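Local structure of Sqt1 (Chaetomium thermophilum, 4ZOY) at residues N29-G34 against R468-G473; Y48-S53 against A476-F481; A206-S209 against S213-V216; V237-V242 against G318-S323. The protein probably acts as a dedicated WD40-repeat chaperone that captures a newly made ribosomal protein during its translation and so serves ribosome biogenesis. All blocks are in the same frame, centred on the assembly; numbering follows the deposited sequence. Where two conformers were deposited one is given.

Interaction 1 of 4, residues N29-G34 against R468-G473; sequences NIVATG and RIVTVG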
loop_
_atom_site.group_PDB
_atom_site.type_symbol
_atom_site.label_atom_id
_atom_site.label_comp_id
_atom_site.label_asym_id
_atom_site.label_seq_id
_atom_site.Cartn_x
_atom_site.Cartn_y
_atom_site.Cartn_z
ATOM N N ASN A 29 7.178 16.439 -0.889
ATOM C CA ASN A 29 6.747 17.166 -2.077
ATOM C C ASN A 29 7.064 16.432 -3.381
ATOM O O ASN A 29 6.536 16.767 -4.436
ATOM C CB ASN A 29 7.389 18.555 -2.104
ATOM C CG ASN A 29 8.900 18.490 -2.097
ATOM O OD1 ASN A 29 9.503 17.937 -1.175
ATOM N ND2 ASN A 29 9.524 19.035 -3.140
ATOM N N ILE A 30 7.937 15.434 -3.314
ATOM C CA ILE A 30 8.309 14.689 -4.501
ATOM C C ILE A 30 7.460 13.433 -4.584
ATOM O O ILE A 30 7.572 12.535 -3.751
ATOM C CB ILE A 30 9.802 14.331 -4.502
ATOM C CG1 ILE A 30 10.641 15.611 -4.431
ATOM C CG2 ILE A 30 10.160 13.507 -5.734
ATOM C CD1 ILE A 30 12.127 15.368 -4.478
ATOM N N VAL A 31 6.592 13.396 -5.589
ATOM C CA VAL A 31 5.614 12.333 -5.750
ATOM C C VAL A 31 5.624 11.824 -7.186
ATOM O O VAL A 31 5.664 12.618 -8.124
ATOM C CB VAL A 31 4.204 12.827 -5.380
ATOM C CG1 VAL A 31 3.169 11.775 -5.669
ATOM C CG2 VAL A 31 4.153 13.243 -3.915
ATOM N N ALA A 32 5.605 10.503 -7.349
ATOM C CA ALA A 32 5.517 9.869 -8.656
ATOM C C ALA A 32 4.142 9.246 -8.857
ATOM O O ALA A 32 3.585 8.647 -7.938
ATOM C CB ALA A 32 6.604 8.813 -8.812
ATOM N N THR A 33 3.598 9.380 -10.066
ATOM C CA THR A 33 2.295 8.814 -10.385
ATOM C C THR A 33 2.403 7.990 -11.655
ATOM O O THR A 33 3.231 8.267 -12.505
ATOM C CB THR A 33 1.214 9.914 -10.537
ATOM O OG1 THR A 33 1.601 10.831 -11.567
ATOM C CG2 THR A 33 1.057 10.678 -9.233
ATOM N N GLY A 34 1.577 6.964 -11.781
ATOM C CA GLY A 34 1.730 6.040 -12.887
ATOM C C GLY A 34 0.426 5.363 -13.256
ATOM O O GLY A 34 -0.400 5.036 -12.401
ATOM N N ARG A 468 -0.827 17.066 3.701
ATOM C CA ARG A 468 -0.998 17.165 2.262
ATOM C C ARG A 468 -1.231 15.783 1.700
ATOM O O ARG A 468 -0.428 14.873 1.905
ATOM C CB ARG A 468 0.217 17.813 1.602
ATOM C CG ARG A 468 0.235 19.316 1.780
ATOM C CD ARG A 468 0.764 20.024 0.550
ATOM N NE ARG A 468 0.431 21.445 0.579
ATOM C CZ ARG A 468 0.877 22.335 -0.303
ATOM N NH1 ARG A 468 1.682 21.953 -1.286
ATOM N NH2 ARG A 468 0.518 23.609 -0.199
ATOM N N ILE A 469 -2.351 15.635 1.005
ATOM C CA ILE A 469 -2.755 14.355 0.425
ATOM C C ILE A 469 -2.706 14.470 -1.084
ATOM O O ILE A 469 -3.250 15.415 -1.652
ATOM C CB ILE A 469 -4.171 13.951 0.882
ATOM C CG1 ILE A 469 -4.237 13.888 2.414
ATOM C CG2 ILE A 469 -4.612 12.636 0.245
ATOM C CD1 ILE A 469 -5.630 13.659 2.959
ATOM N N VAL A 470 -2.015 13.540 -1.732
ATOM C CA VAL A 470 -2.009 13.483 -3.190
ATOM C C VAL A 470 -2.680 12.201 -3.618
ATOM O O VAL A 470 -2.361 11.125 -3.117
ATOM C CB VAL A 470 -0.588 13.563 -3.772
ATOM C CG1 VAL A 470 -0.650 13.676 -5.300
ATOM C CG2 VAL A 470 0.163 14.758 -3.176
ATOM N N THR A 471 -3.631 12.327 -4.537
ATOM C CA THR A 471 -4.483 11.215 -4.958
ATOM C C THR A 471 -4.247 10.812 -6.400
ATOM O O THR A 471 -3.768 11.608 -7.213
ATOM C CB THR A 471 -5.957 11.561 -4.823
ATOM O OG1 THR A 471 -6.239 12.706 -5.648
ATOM C CG2 THR A 471 -6.317 11.867 -3.377
ATOM N N VAL A 472 -4.606 9.575 -6.718
ATOM C CA VAL A 472 -4.619 9.124 -8.108
ATOM C C VAL A 472 -5.993 8.532 -8.395
ATOM O O VAL A 472 -6.563 7.777 -7.592
ATOM C CB VAL A 472 -3.486 8.105 -8.413
ATOM C CG1 VAL A 472 -2.127 8.779 -8.326
ATOM C CG2 VAL A 472 -3.549 6.878 -7.484
ATOM N N GLY A 473 -6.565 8.921 -9.534
ATOM C CA GLY A 473 -7.923 8.513 -9.851
ATOM C C GLY A 473 -8.108 7.700 -11.126
ATOM O O GLY A 473 -7.314 7.773 -12.072
#
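Val31 and Thr33 face Val470 and Val472 where the sheet of strands 18-23 to 83-85 packs against the sheet that combines strand 9-11 with the C-terminal strands, neighbouring blades of a beta-propeller. The contact is wholly one of side chains: the backbones stay apart, with 8.1 Å from Val31 CA to Val470 CA, and each strand spends its hydrogen bonds inside its own sheet, as when Val31 pairs with Leu50. Among the apolar contacts, the two valines meet branch to branch, Val31 CG1 lying 4.3 Å from Val470 CG1. Beta-branched residues suit this place, since they favour extended backbones and present a short, broad hydrocarbon surface. Ile21 of strand 18-23 touches Val31, Val470 and Val472, and Val478, from the strand beside 468-473, touches Thr33 and Val470. The polar element is Thr33, whose two branches divide the work. With chi1 at 58°, OG1 lies between the backbone N and the carbonyl carbon, and its hydrogen bond to His14 satisfies a buried hydroxyl. The methyl branch is thereby placed beside the backbone N, facing the other blade. Thr33 and Val472 run alongside one another in opposing directions, with Thr33 CG2 3.8 Å from Val472 CG1.

Interaction 2 of 4, residues Y48-S53 against A476-F481; sequences YVLDIS and AVVLVF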
loop_
_atom_site.group_PDB
_atom_site.type_symbol
_atom_site.label_atom_id
_atom_site.label_comp_id
_atom_site.label_asym_id
_atom_site.label_seq_id
_atom_site.Cartn_x
_atom_site.Cartn_y
_atom_site.Cartn_z
ATOM N N TYR A 48 4.838 9.908 -14.189
ATOM C CA TYR A 48 5.351 11.253 -14.027
ATOM C C TYR A 48 5.911 11.440 -12.631
ATOM O O TYR A 48 5.470 10.778 -11.685
ATOM C CB TYR A 48 4.257 12.290 -14.280
ATOM C CG TYR A 48 3.767 12.351 -15.703
ATOM C CD1 TYR A 48 4.462 13.084 -16.660
ATOM C CD2 TYR A 48 2.611 11.688 -16.088
ATOM C CE1 TYR A 48 4.013 13.147 -17.971
ATOM C CE2 TYR A 48 2.150 11.745 -17.399
ATOM C CZ TYR A 48 2.860 12.479 -18.330
ATOM O OH TYR A 48 2.413 12.544 -19.632
ATOM N N VAL A 49 6.881 12.335 -12.493
ATOM C CA VAL A 49 7.279 12.786 -11.174
ATOM C C VAL A 49 6.848 14.232 -11.021
ATOM O O VAL A 49 7.072 15.054 -11.914
ATOM C CB VAL A 49 8.790 12.657 -10.932
ATOM C CG1 VAL A 49 9.125 13.102 -9.512
ATOM C CG2 VAL A 49 9.235 11.222 -11.173
ATOM N N LEU A 50 6.219 14.534 -9.893
ATOM C CA LEU A 50 5.691 15.861 -9.626
ATOM C C LEU A 50 6.377 16.475 -8.426
ATOM O O LEU A 50 6.860 15.756 -7.548
ATOM C CB LEU A 50 4.188 15.801 -9.375
ATOM C CG LEU A 50 3.353 15.041 -10.401
ATOM C CD1 LEU A 50 1.937 14.857 -9.914
ATOM C CD2 LEU A 50 3.349 15.777 -11.734
ATOM N N ASP A 51 6.421 17.807 -8.400
ATOM C CA ASP A 51 6.864 18.569 -7.241
ATOM C C ASP A 51 5.678 19.365 -6.712
ATOM O O ASP A 51 5.306 20.398 -7.274
ATOM C CB ASP A 51 8.026 19.500 -7.606
ATOM C CG ASP A 51 8.641 20.173 -6.393
ATOM O OD1 ASP A 51 7.990 20.220 -5.330
ATOM O OD2 ASP A 51 9.783 20.665 -6.507
ATOM N N ILE A 52 5.096 18.880 -5.621
ATOM C CA ILE A 52 3.834 19.388 -5.095
ATOM C C ILE A 52 4.041 20.709 -4.321
ATOM O O ILE A 52 3.087 21.423 -4.006
ATOM C CB ILE A 52 3.150 18.274 -4.222
ATOM C CG1 ILE A 52 2.226 17.409 -5.087
ATOM C CG2 ILE A 52 2.327 18.824 -3.066
ATOM C CD1 ILE A 52 2.900 16.690 -6.208
ATOM N N SER A 53 5.293 21.072 -4.070
ATOM C CA SER A 53 5.573 22.323 -3.368
ATOM C C SER A 53 5.128 23.532 -4.198
ATOM O O SER A 53 4.981 24.634 -3.678
ATOM C CB SER A 53 7.057 22.433 -3.027
ATOM O OG SER A 53 7.834 22.644 -4.189
ATOM N N ALA A 476 -8.343 9.598 -14.432
ATOM C CA ALA A 476 -7.109 10.064 -15.084
ATOM C C ALA A 476 -6.602 11.383 -14.533
ATOM O O ALA A 476 -5.852 12.098 -15.206
ATOM C CB ALA A 476 -7.299 10.176 -16.623
ATOM N N VAL A 477 -6.987 11.696 -13.298
ATOM C CA VAL A 477 -6.553 12.935 -12.668
ATOM C C VAL A 477 -5.828 12.628 -11.360
ATOM O O VAL A 477 -6.106 11.619 -10.704
ATOM C CB VAL A 477 -7.740 13.881 -12.395
ATOM C CG1 VAL A 477 -7.248 15.298 -12.117
ATOM C CG2 VAL A 477 -8.704 13.889 -13.579
ATOM N N VAL A 478 -4.890 13.508 -11.038
ATOM C CA VAL A 478 -4.133 13.528 -9.785
ATOM C C VAL A 478 -4.509 14.807 -9.057
ATOM O O VAL A 478 -4.412 15.892 -9.640
ATOM C CB VAL A 478 -2.624 13.497 -10.050
ATOM C CG1 VAL A 478 -1.824 13.628 -8.755
ATOM C CG2 VAL A 478 -2.228 12.223 -10.821
ATOM N N LEU A 479 -4.958 14.702 -7.805
ATOM C CA LEU A 479 -5.373 15.883 -7.045
ATOM C C LEU A 479 -4.523 16.072 -5.794
ATOM O O LEU A 479 -3.954 15.114 -5.268
ATOM C CB LEU A 479 -6.852 15.803 -6.646
ATOM C CG LEU A 479 -7.874 15.776 -7.786
ATOM C CD1 LEU A 479 -9.291 15.755 -7.257
ATOM C CD2 LEU A 479 -7.649 16.996 -8.695
ATOM N N VAL A 480 -4.423 17.316 -5.337
ATOM C CA VAL A 480 -3.717 17.645 -4.102
ATOM C C VAL A 480 -4.699 18.276 -3.137
ATOM O O VAL A 480 -5.407 19.217 -3.502
ATOM C CB VAL A 480 -2.548 18.611 -4.341
ATOM C CG1 VAL A 480 -1.834 18.898 -3.018
ATOM C CG2 VAL A 480 -1.574 18.039 -5.361
ATOM N N PHE A 481 -4.749 17.753 -1.912
ATOM C CA PHE A 481 -5.631 18.251 -0.871
ATOM C C PHE A 481 -4.814 18.668 0.352
ATOM O O PHE A 481 -3.717 18.149 0.566
ATOM C CB PHE A 481 -6.643 17.180 -0.451
ATOM C CG PHE A 481 -7.579 16.737 -1.547
ATOM C CD1 PHE A 481 -8.566 17.587 -2.020
ATOM C CD2 PHE A 481 -7.512 15.456 -2.064
ATOM C CE1 PHE A 481 -9.450 17.171 -3.006
ATOM C CE2 PHE A 481 -8.394 15.033 -3.050
ATOM C CZ PHE A 481 -9.365 15.892 -3.526
#
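Leu50 and Ile52 reach across to Val478 and Val480, each meeting its partner through aliphatic carbons alone. Leu50 has the longer distance to cover, since its CA is 10.1 Å from that of Val478. Its CG sits beside the backbone N and the chain then runs on extended (chi2 170°), which carries CD1 to within 4.1 Å of Val478 CG1. A leucine, with its branch point one carbon further out, suits this wider part of the gap. At Ile52 and Val480 the backbones lie closer, and the shorter valine is met by both arms of the isoleucine: the CG1 methylene of Ile52 lies 3.9 Å from Val480 CG2, and the CG2 methyl of Ile52 is 4.2 Å from Val480 CG1. Val480, with chi1 at -179°, holds one methyl beside the carbonyl carbon and the other beside the backbone N, and thus offers one to each arm. Such face-to-face packing of separate sheets is how neighbouring blades of a WD40 propeller adhere; Phe11 of the N-terminal strand 9-11, which joins the sheet of 476-481, also touches Leu50 and Val478. Where strand 45-51 ends, Asp51 forms an Asx turn around Ile52, which probably helps to fix its position. Ser53 N donates to Asp51 OD1 at 3.1 Å, and Ser53 OG to the same oxygen at 2.7 Å. Both approach from one face of the carboxylate, the hydroxyl well above its plane, 43° out. Asn29 ND2 gives this OD1 a further hydrogen bond.

Interaction 3 of 4, residues A206-S209 against S213-V216; sequences ATVS and SLHV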
loop_
_atom_site.group_PDB
_atom_site.type_symbol
_atom_site.label_atom_id
_atom_site.label_comp_id
_atom_site.label_asym_id
_atom_site.label_seq_id
_atom_site.Cartn_x
_atom_site.Cartn_y
_atom_site.Cartn_z
ATOM N N ALA A 206 5.368 -10.939 4.247
ATOM C CA ALA A 206 4.115 -11.681 4.180
ATOM C C ALA A 206 3.378 -11.371 2.896
ATOM O O ALA A 206 3.131 -10.208 2.595
ATOM C CB ALA A 206 3.245 -11.346 5.379
ATOM N N THR A 207 3.043 -12.406 2.137
ATOM C CA THR A 207 2.298 -12.216 0.894
ATOM C C THR A 207 1.102 -13.150 0.820
ATOM O O THR A 207 1.081 -14.234 1.421
ATOM C CB THR A 207 3.187 -12.406 -0.352
ATOM O OG1 THR A 207 3.591 -13.778 -0.467
ATOM C CG2 THR A 207 4.424 -11.510 -0.266
ATOM N N VAL A 208 0.091 -12.699 0.094
ATOM C CA VAL A 208 -1.160 -13.441 -0.031
ATOM C C VAL A 208 -1.563 -13.572 -1.485
ATOM O O VAL A 208 -1.054 -12.856 -2.344
ATOM C CB VAL A 208 -2.297 -12.770 0.754
ATOM C CG1 VAL A 208 -2.007 -12.833 2.239
ATOM C CG2 VAL A 208 -2.505 -11.321 0.291
ATOM N N SER A 209 -2.493 -14.489 -1.744
ATOM C CA SER A 209 -2.848 -14.866 -3.105
ATOM C C SER A 209 -4.337 -15.120 -3.271
ATOM O O SER A 209 -5.028 -15.486 -2.314
ATOM C CB SER A 209 -2.058 -16.120 -3.515
ATOM O OG SER A 209 -2.473 -16.647 -4.765
ATOM N N SER A 213 -3.713 -18.744 -0.264
ATOM C CA SER A 213 -2.535 -18.998 0.571
ATOM C C SER A 213 -1.866 -17.729 1.117
ATOM O O SER A 213 -1.945 -16.638 0.527
ATOM C CB SER A 213 -1.498 -19.837 -0.185
ATOM O OG SER A 213 -1.035 -19.204 -1.365
ATOM N N LEU A 214 -1.234 -17.908 2.272
ATOM C CA LEU A 214 -0.379 -16.923 2.927
ATOM C C LEU A 214 0.995 -17.535 3.119
ATOM O O LEU A 214 1.097 -18.623 3.668
ATOM C CB LEU A 214 -0.942 -16.517 4.293
ATOM C CG LEU A 214 -0.001 -15.893 5.328
ATOM C CD1 LEU A 214 0.375 -14.454 4.937
ATOM C CD2 LEU A 214 -0.604 -15.893 6.726
ATOM N N HIS A 215 2.040 -16.849 2.673
ATOM C CA HIS A 215 3.407 -17.267 2.956
ATOM C C HIS A 215 4.162 -16.099 3.549
ATOM O O HIS A 215 4.033 -14.962 3.080
ATOM C CB HIS A 215 4.106 -17.793 1.708
ATOM C CG HIS A 215 3.455 -19.014 1.150
ATOM N ND1 HIS A 215 3.567 -20.249 1.757
ATOM C CD2 HIS A 215 2.649 -19.187 0.078
ATOM C CE1 HIS A 215 2.872 -21.133 1.067
ATOM N NE2 HIS A 215 2.302 -20.518 0.047
ATOM N N VAL A 216 4.941 -16.371 4.589
ATOM C CA VAL A 216 5.732 -15.335 5.218
ATOM C C VAL A 216 7.201 -15.728 5.096
ATOM O O VAL A 216 7.666 -16.643 5.775
ATOM C CB VAL A 216 5.336 -15.130 6.688
ATOM C CG1 VAL A 216 6.129 -13.980 7.274
ATOM C CG2 VAL A 216 3.825 -14.844 6.798
#
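Thr207 and His215 pair through both of their backbone polar atoms: Thr207 N donates to His215 O at 2.9 Å, and His215 N to Thr207 O at 3.1 Å. Both bonds are nearly straight. The oxygens also receive CA-H contacts, His215 O from Ala206 CA at 3.5 Å and Thr207 O from Leu214 CA at 3.4 Å. Nearer the turn the ladder frays, for Ser209 N reaches Ser213 O only weakly (3.2 Å, with an N-H...O angle of 125°). The two segments form an antiparallel hairpin within a WD repeat, and its polar side resembles the family's His-Ser/Thr-Asp-Trp tetrad. Thr207 OG1 bonds to His189 NE2 and to Tyr217 OH, tyrosine standing at the usual tryptophan place, while Ser213 OG links His189 ND1 to Asp211. Ser209 OG is satisfied by Pro192 O and Asp211 N, and His215 ND1 by Ser238 OG. Small hydroxyl residues suit such a buried network, each able both to donate and to accept. The opposite face is apolar. There Ala206 CB sits 3.8 Å from Val216 CG2, and Leu214 CD1, turned toward the other strand, lies 3.9 Å from Val208 CG1.

Interaction 4 of 4, residues V237-V242 against G318-S323; sequences VSLTNV and GTILAS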
loop_
_atom_site.group_PDB
_atom_site.type_symbol
_atom_site.label_atom_id
_atom_site.label_comp_id
_atom_site.label_asym_id
_atom_site.label_seq_id
_atom_site.Cartn_x
_atom_site.Cartn_y
_atom_site.Cartn_z
ATOM N N VAL A 237 5.896 -19.021 8.184
ATOM C CA VAL A 237 4.477 -19.389 8.181
ATOM C C VAL A 237 4.072 -19.709 6.753
ATOM O O VAL A 237 4.388 -18.953 5.830
ATOM C CB VAL A 237 3.559 -18.252 8.711
ATOM C CG1 VAL A 237 2.080 -18.577 8.449
ATOM C CG2 VAL A 237 3.796 -17.994 10.172
ATOM N N SER A 238 3.392 -20.835 6.564
ATOM C CA SER A 238 2.782 -21.184 5.290
ATOM C C SER A 238 1.408 -21.772 5.577
ATOM O O SER A 238 1.300 -22.817 6.227
ATOM C CB SER A 238 3.642 -22.184 4.506
ATOM O OG SER A 238 4.767 -21.554 3.911
ATOM N N LEU A 239 0.362 -21.094 5.116
ATOM C CA LEU A 239 -1.009 -21.558 5.303
ATOM C C LEU A 239 -1.730 -21.549 3.967
ATOM O O LEU A 239 -1.597 -20.604 3.179
ATOM C CB LEU A 239 -1.742 -20.688 6.322
ATOM C CG LEU A 239 -1.222 -20.818 7.754
ATOM C CD1 LEU A 239 -1.734 -19.678 8.609
ATOM C CD2 LEU A 239 -1.654 -22.163 8.341
ATOM N N THR A 240 -2.484 -22.609 3.698
ATOM C CA THR A 240 -3.138 -22.751 2.411
ATOM C C THR A 240 -4.591 -23.162 2.551
ATOM O O THR A 240 -5.125 -23.246 3.662
ATOM C CB THR A 240 -2.442 -23.798 1.517
ATOM O OG1 THR A 240 -2.689 -25.107 2.048
ATOM C CG2 THR A 240 -0.939 -23.549 1.434
ATOM N N ASN A 241 -5.216 -23.441 1.410
ATOM C CA ASN A 241 -6.633 -23.788 1.348
ATOM C C ASN A 241 -6.987 -25.089 2.071
ATOM O O ASN A 241 -8.146 -25.303 2.431
ATOM C CB ASN A 241 -7.092 -23.872 -0.116
ATOM C CG ASN A 241 -6.243 -24.821 -0.951
ATOM O OD1 ASN A 241 -5.173 -25.260 -0.530
ATOM N ND2 ASN A 241 -6.716 -25.130 -2.152
ATOM N N VAL A 242 -5.999 -25.952 2.287
ATOM C CA VAL A 242 -6.248 -27.209 2.988
ATOM C C VAL A 242 -6.351 -27.004 4.497
ATOM O O VAL A 242 -6.869 -27.860 5.212
ATOM C CB VAL A 242 -5.155 -28.254 2.683
ATOM C CG1 VAL A 242 -4.875 -28.294 1.193
ATOM C CG2 VAL A 242 -3.884 -27.946 3.450
ATOM N N GLY A 318 2.228 -19.245 13.193
ATOM C CA GLY A 318 1.438 -19.985 12.238
ATOM C C GLY A 318 0.077 -20.424 12.740
ATOM O O GLY A 318 -0.658 -21.094 12.023
ATOM N N THR A 319 -0.256 -20.066 13.968
ATOM C CA THR A 319 -1.578 -20.412 14.466
ATOM C C THR A 319 -2.535 -19.254 14.230
ATOM O O THR A 319 -2.134 -18.081 14.171
ATOM C CB THR A 319 -1.569 -20.776 15.961
ATOM O OG1 THR A 319 -1.279 -19.614 16.737
ATOM C CG2 THR A 319 -0.524 -21.855 16.245
ATOM N N ILE A 320 -3.804 -19.598 14.072
ATOM C CA ILE A 320 -4.847 -18.607 13.887
ATOM C C ILE A 320 -5.287 -18.081 15.241
ATOM O O ILE A 320 -5.836 -18.830 16.061
ATOM C CB ILE A 320 -6.060 -19.191 13.156
ATOM C CG1 ILE A 320 -5.629 -19.959 11.903
ATOM C CG2 ILE A 320 -7.059 -18.092 12.844
ATOM C CD1 ILE A 320 -4.917 -19.130 10.880
ATOM N N LEU A 321 -5.113 -16.806 15.475
ATOM C CA LEU A 321 -5.376 -16.210 16.755
ATOM C C LEU A 321 -6.763 -15.563 16.816
ATOM O O LEU A 321 -7.268 -15.340 17.853
ATOM C CB LEU A 321 -4.312 -15.154 17.055
ATOM C CG LEU A 321 -2.880 -15.685 17.131
ATOM C CD1 LEU A 321 -1.864 -14.565 17.201
ATOM C CD2 LEU A 321 -2.705 -16.602 18.321
ATOM N N ALA A 322 -7.295 -15.235 15.658
ATOM C CA ALA A 322 -8.613 -14.662 15.532
ATOM C C ALA A 322 -9.073 -14.725 14.093
ATOM O O ALA A 322 -8.290 -14.835 13.246
ATOM C CB ALA A 322 -8.644 -13.238 16.033
ATOM N N SER A 323 -10.418 -14.862 13.985
ATOM C CA SER A 323 -11.048 -14.838 12.674
ATOM C C SER A 323 -12.175 -13.827 12.736
ATOM O O SER A 323 -12.899 -13.771 13.724
ATOM C CB SER A 323 -11.587 -16.216 12.275
ATOM O OG SER A 323 -10.534 -17.143 12.077
#
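Gly318 lies under the side chains of Val237 and Leu239, and these three residues bury the most surface here. Val237 presses on the backbone of the glycine, its CG2 being 3.6 Å from Gly318 N and 3.7 Å from Gly318 CA. That closeness is possible because the glycine offers bare main chain. Its backbone angles (phi 86°, psi 1°) are left-handed, a backbone shape that suits glycine, which has no CB to crowd the preceding carbonyl oxygen. Leu239 spreads its fork over the next group along: CD1 is 3.8 Å from Gly318 O and CD2 4.0 Å from the same atom. The CD1 methyl also meets the end of Ile320, whose CD1 lies 3.9 Å away, the two side chains crossing at a slant. A leucine suits the spot because both its methyls can lie over the glycine carbonyl while CD1 also reaches the isoleucine. Val276 of strand 273-277 touches Val237, Leu239 and Ile320, and Phe246 reaches the last two. Strands 235-239 and 320-324 are the outermost strands of their four-stranded sheets, so this partly buried packing joins the rims of two successive blades of a WD40 beta-propeller.

Overall arrangement
From the N terminus, the chain opens interaction 1 at 29-34 and interaction 2 at 48-53, and closes them in the same order at 468-473 and 476-481. The two long loops therefore cross, and their contacts touch, since each sheet lends both a strand. Both join the blade of strands 18-23 to 83-85 to the blade in which strand 9-11 pairs with the C-terminal strands, the sheet that closes the ring. Inside these loops come the other two, in series: interaction 3 closes a short hairpin within one blade, and interaction 4 then ties that blade's outer strand to the next blade. Their centres are 10 Å apart, against 28 to 40 Å to interactions 1 and 2, on the opposite side of the propeller.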